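Local structure of trigger factor (Thermotoga maritima, 2NSC) at residues R33-R38 against Q63-D68. The protein probably acts as a ribosome-associated chaperone that keeps newly made polypeptides open and isomerises their prolyl bonds, the ribosome-binding N-terminal domain being described here. Numbering follows the deposited sequence.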
loop_
_atom_site.group_PDB
_atom_site.type_symbol
_atom_site.label_atom_id
_atom_site.label_comp_id
_atom_site.label_asym_id
_atom_site.label_seq_id
_atom_site.Cartn_x
_atom_site.Cartn_y
_atom_site.Cartn_z
ATOM N N ARG A 33 12.954 -4.371 -1.077
ATOM C CA ARG A 33 14.045 -4.557 -0.121
ATOM C C ARG A 33 13.794 -5.770 0.780
ATOM O O ARG A 33 14.671 -6.598 0.986
ATOM C CB ARG A 33 14.152 -3.287 0.731
ATOM C CG ARG A 33 15.459 -3.064 1.472
ATOM C CD ARG A 33 15.497 -1.612 1.983
ATOM N NE ARG A 33 15.517 -0.727 0.834
ATOM C CZ ARG A 33 14.858 0.418 0.713
ATOM N NH1 ARG A 33 14.075 0.886 1.689
ATOM N NH2 ARG A 33 14.995 1.094 -0.419
ATOM N N TYR A 34 12.580 -5.858 1.316
ATOM C CA TYR A 34 12.208 -6.911 2.251
ATOM C C TYR A 34 12.233 -8.278 1.567
ATOM O O TYR A 34 12.738 -9.256 2.113
ATOM C CB TYR A 34 10.801 -6.611 2.781
ATOM C CG TYR A 34 10.232 -7.680 3.671
ATOM C CD1 TYR A 34 10.498 -7.685 5.046
ATOM C CD2 TYR A 34 9.392 -8.664 3.158
ATOM C CE1 TYR A 34 9.966 -8.670 5.885
ATOM C CE2 TYR A 34 8.854 -9.646 3.994
ATOM C CZ TYR A 34 9.152 -9.646 5.351
ATOM O OH TYR A 34 8.630 -10.621 6.178
ATOM N N LEU A 35 11.665 -8.334 0.366
ATOM C CA LEU A 35 11.568 -9.568 -0.395
ATOM C C LEU A 35 12.934 -10.071 -0.847
ATOM O O LEU A 35 13.160 -11.282 -0.863
ATOM C CB LEU A 35 10.652 -9.378 -1.591
ATOM C CG LEU A 35 9.175 -9.323 -1.179
ATOM C CD1 LEU A 35 8.312 -8.752 -2.299
ATOM C CD2 LEU A 35 8.667 -10.708 -0.738
ATOM N N ASN A 36 13.836 -9.150 -1.193
ATOM C CA ASN A 36 15.163 -9.508 -1.694
ATOM C C ASN A 36 16.103 -9.990 -0.608
ATOM O O ASN A 36 17.135 -10.606 -0.904
ATOM C CB ASN A 36 15.797 -8.342 -2.455
ATOM C CG ASN A 36 15.622 -8.460 -3.955
ATOM O OD1 ASN A 36 15.935 -9.498 -4.535
ATOM N ND2 ASN A 36 15.137 -7.387 -4.597
ATOM N N GLN A 37 15.747 -9.728 0.645
ATOM C CA GLN A 37 16.471 -10.280 1.786
ATOM C C GLN A 37 16.014 -11.713 2.119
ATOM O O GLN A 37 16.668 -12.404 2.897
ATOM C CB GLN A 37 16.259 -9.413 3.032
ATOM C CG GLN A 37 16.813 -7.986 2.987
ATOM C CD GLN A 37 16.027 -7.045 3.922
ATOM O OE1 GLN A 37 14.966 -7.411 4.452
ATOM N NE2 GLN A 37 16.541 -5.838 4.126
ATOM N N ARG A 38 14.901 -12.151 1.535
ATOM C CA ARG A 38 14.209 -13.360 1.985
ATOM C C ARG A 38 13.896 -14.386 0.923
ATOM O O ARG A 38 13.592 -15.525 1.258
ATOM C CB ARG A 38 12.891 -12.989 2.643
ATOM C CG ARG A 38 13.051 -12.432 4.013
ATOM C CD ARG A 38 11.718 -11.986 4.602
ATOM N NE ARG A 38 11.895 -11.544 5.989
ATOM C CZ ARG A 38 12.580 -10.457 6.354
ATOM N NH1 ARG A 38 13.169 -9.677 5.443
ATOM N NH2 ARG A 38 12.668 -10.145 7.642
ATOM N N GLN A 63 0.930 -6.081 -3.570
ATOM C CA GLN A 63 0.179 -5.009 -2.912
ATOM C C GLN A 63 0.058 -5.211 -1.409
ATOM O O GLN A 63 0.032 -4.245 -0.656
ATOM C CB GLN A 63 -1.261 -4.941 -3.435
ATOM C CG GLN A 63 -1.470 -4.562 -4.864
ATOM C CD GLN A 63 -2.949 -4.355 -5.155
ATOM O OE1 GLN A 63 -3.806 -4.426 -4.248
ATOM N NE2 GLN A 63 -3.262 -4.067 -6.416
ATOM N N GLU A 64 -0.093 -6.470 -0.987
ATOM C CA GLU A 64 -0.217 -6.803 0.432
ATOM C C GLU A 64 1.022 -6.351 1.194
ATOM O O GLU A 64 0.909 -5.777 2.282
ATOM C CB GLU A 64 -0.429 -8.305 0.621
ATOM C CG GLU A 64 -1.741 -8.818 0.025
ATOM C CD GLU A 64 -2.971 -8.012 0.489
ATOM O OE1 GLU A 64 -3.101 -7.710 1.707
ATOM O OE2 GLU A 64 -3.815 -7.689 -0.381
ATOM N N TYR A 65 2.194 -6.605 0.608
ATOM C CA TYR A 65 3.471 -6.170 1.183
ATOM C C TYR A 65 3.579 -4.654 1.165
ATOM O O TYR A 65 4.036 -4.038 2.136
ATOM C CB TYR A 65 4.654 -6.824 0.448
ATOM C CG TYR A 65 4.900 -8.271 0.852
ATOM C CD1 TYR A 65 5.339 -8.589 2.154
ATOM C CD2 TYR A 65 4.673 -9.332 -0.051
ATOM C CE1 TYR A 65 5.575 -9.927 2.553
ATOM C CE2 TYR A 65 4.894 -10.695 0.356
ATOM C CZ TYR A 65 5.351 -10.969 1.655
ATOM O OH TYR A 65 5.587 -12.267 2.075
ATOM N N THR A 66 3.131 -4.051 0.064
ATOM C CA THR A 66 3.080 -2.591 -0.023
ATOM C C THR A 66 2.220 -2.000 1.091
ATOM O O THR A 66 2.632 -1.050 1.755
ATOM C CB THR A 66 2.633 -2.091 -1.413
ATOM O OG1 THR A 66 3.525 -2.617 -2.407
ATOM C CG2 THR A 66 2.696 -0.571 -1.481
ATOM N N LEU A 67 1.049 -2.579 1.323
ATOM C CA LEU A 67 0.176 -2.087 2.366
ATOM C C LEU A 67 0.773 -2.313 3.749
ATOM O O LEU A 67 0.607 -1.465 4.623
ATOM C CB LEU A 67 -1.203 -2.729 2.251
ATOM C CG LEU A 67 -2.091 -2.146 1.166
ATOM C CD1 LEU A 67 -3.156 -3.173 0.770
ATOM C CD2 LEU A 67 -2.713 -0.817 1.619
ATOM N N ASP A 68 1.471 -3.437 3.954
ATOM C CA ASP A 68 2.166 -3.698 5.241
ATOM C C ASP A 68 3.084 -2.537 5.599
ATOM O O ASP A 68 3.073 -2.052 6.717
ATOM C CB ASP A 68 3.033 -4.961 5.182
ATOM C CG ASP A 68 2.223 -6.244 5.282
ATOM O OD1 ASP A 68 1.069 -6.202 5.767
ATOM O OD2 ASP A 68 2.746 -7.305 4.871
#
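The ring of Tyr65 meets Leu35 over one face, where methyl CD2 sits 4.2 Å from the ring centroid and 22° off the normal, a CH-pi contact displaced toward the CE2 side. Tyr34 meets the same ring at its CD1-CE1 side, with Tyr34 CE2 3.6 Å from Tyr65 CE1. The two tyrosine rings meet obliquely, their planes at 40° and their centroids 5.7 Å apart. One face of the Tyr34 ring carries Arg38, whose CD lies toward the rim and whose guanidinium is laid with its own face over Tyr34 CE1. At the guanidinium edge, Gln37 OE1 accepts a weak, bent bond from Arg38 NH1 (3.1 Å), while the same nitrogen makes a weak bond to Tyr34 O.

With its CG anti to the backbone N (chi1 175°), the Tyr34 ring runs across the Tyr65 side chain at about a right angle, so that its CD2-CE2 side, not its hydroxyl, meets Tyr65. Leu35 also touches Leu54 and Leu58 of helix 51-58, and Tyr65 also touches Ala31, one turn back on helix 21-36. The contact thus joins the C-terminal end of helix 21-36 to helix 62-71 within the N-terminal domain. With an alanine at Tyr65, Leu35 CD2 and Tyr34 CE2 would probably both lose their aromatic partner and a gap would open between the helices. Only 135 Å² is buried, and the segments meet solely through carbon atoms of three side chains, which implies that dispersion and hydrophobic burial, with little directional bonding, hold them together.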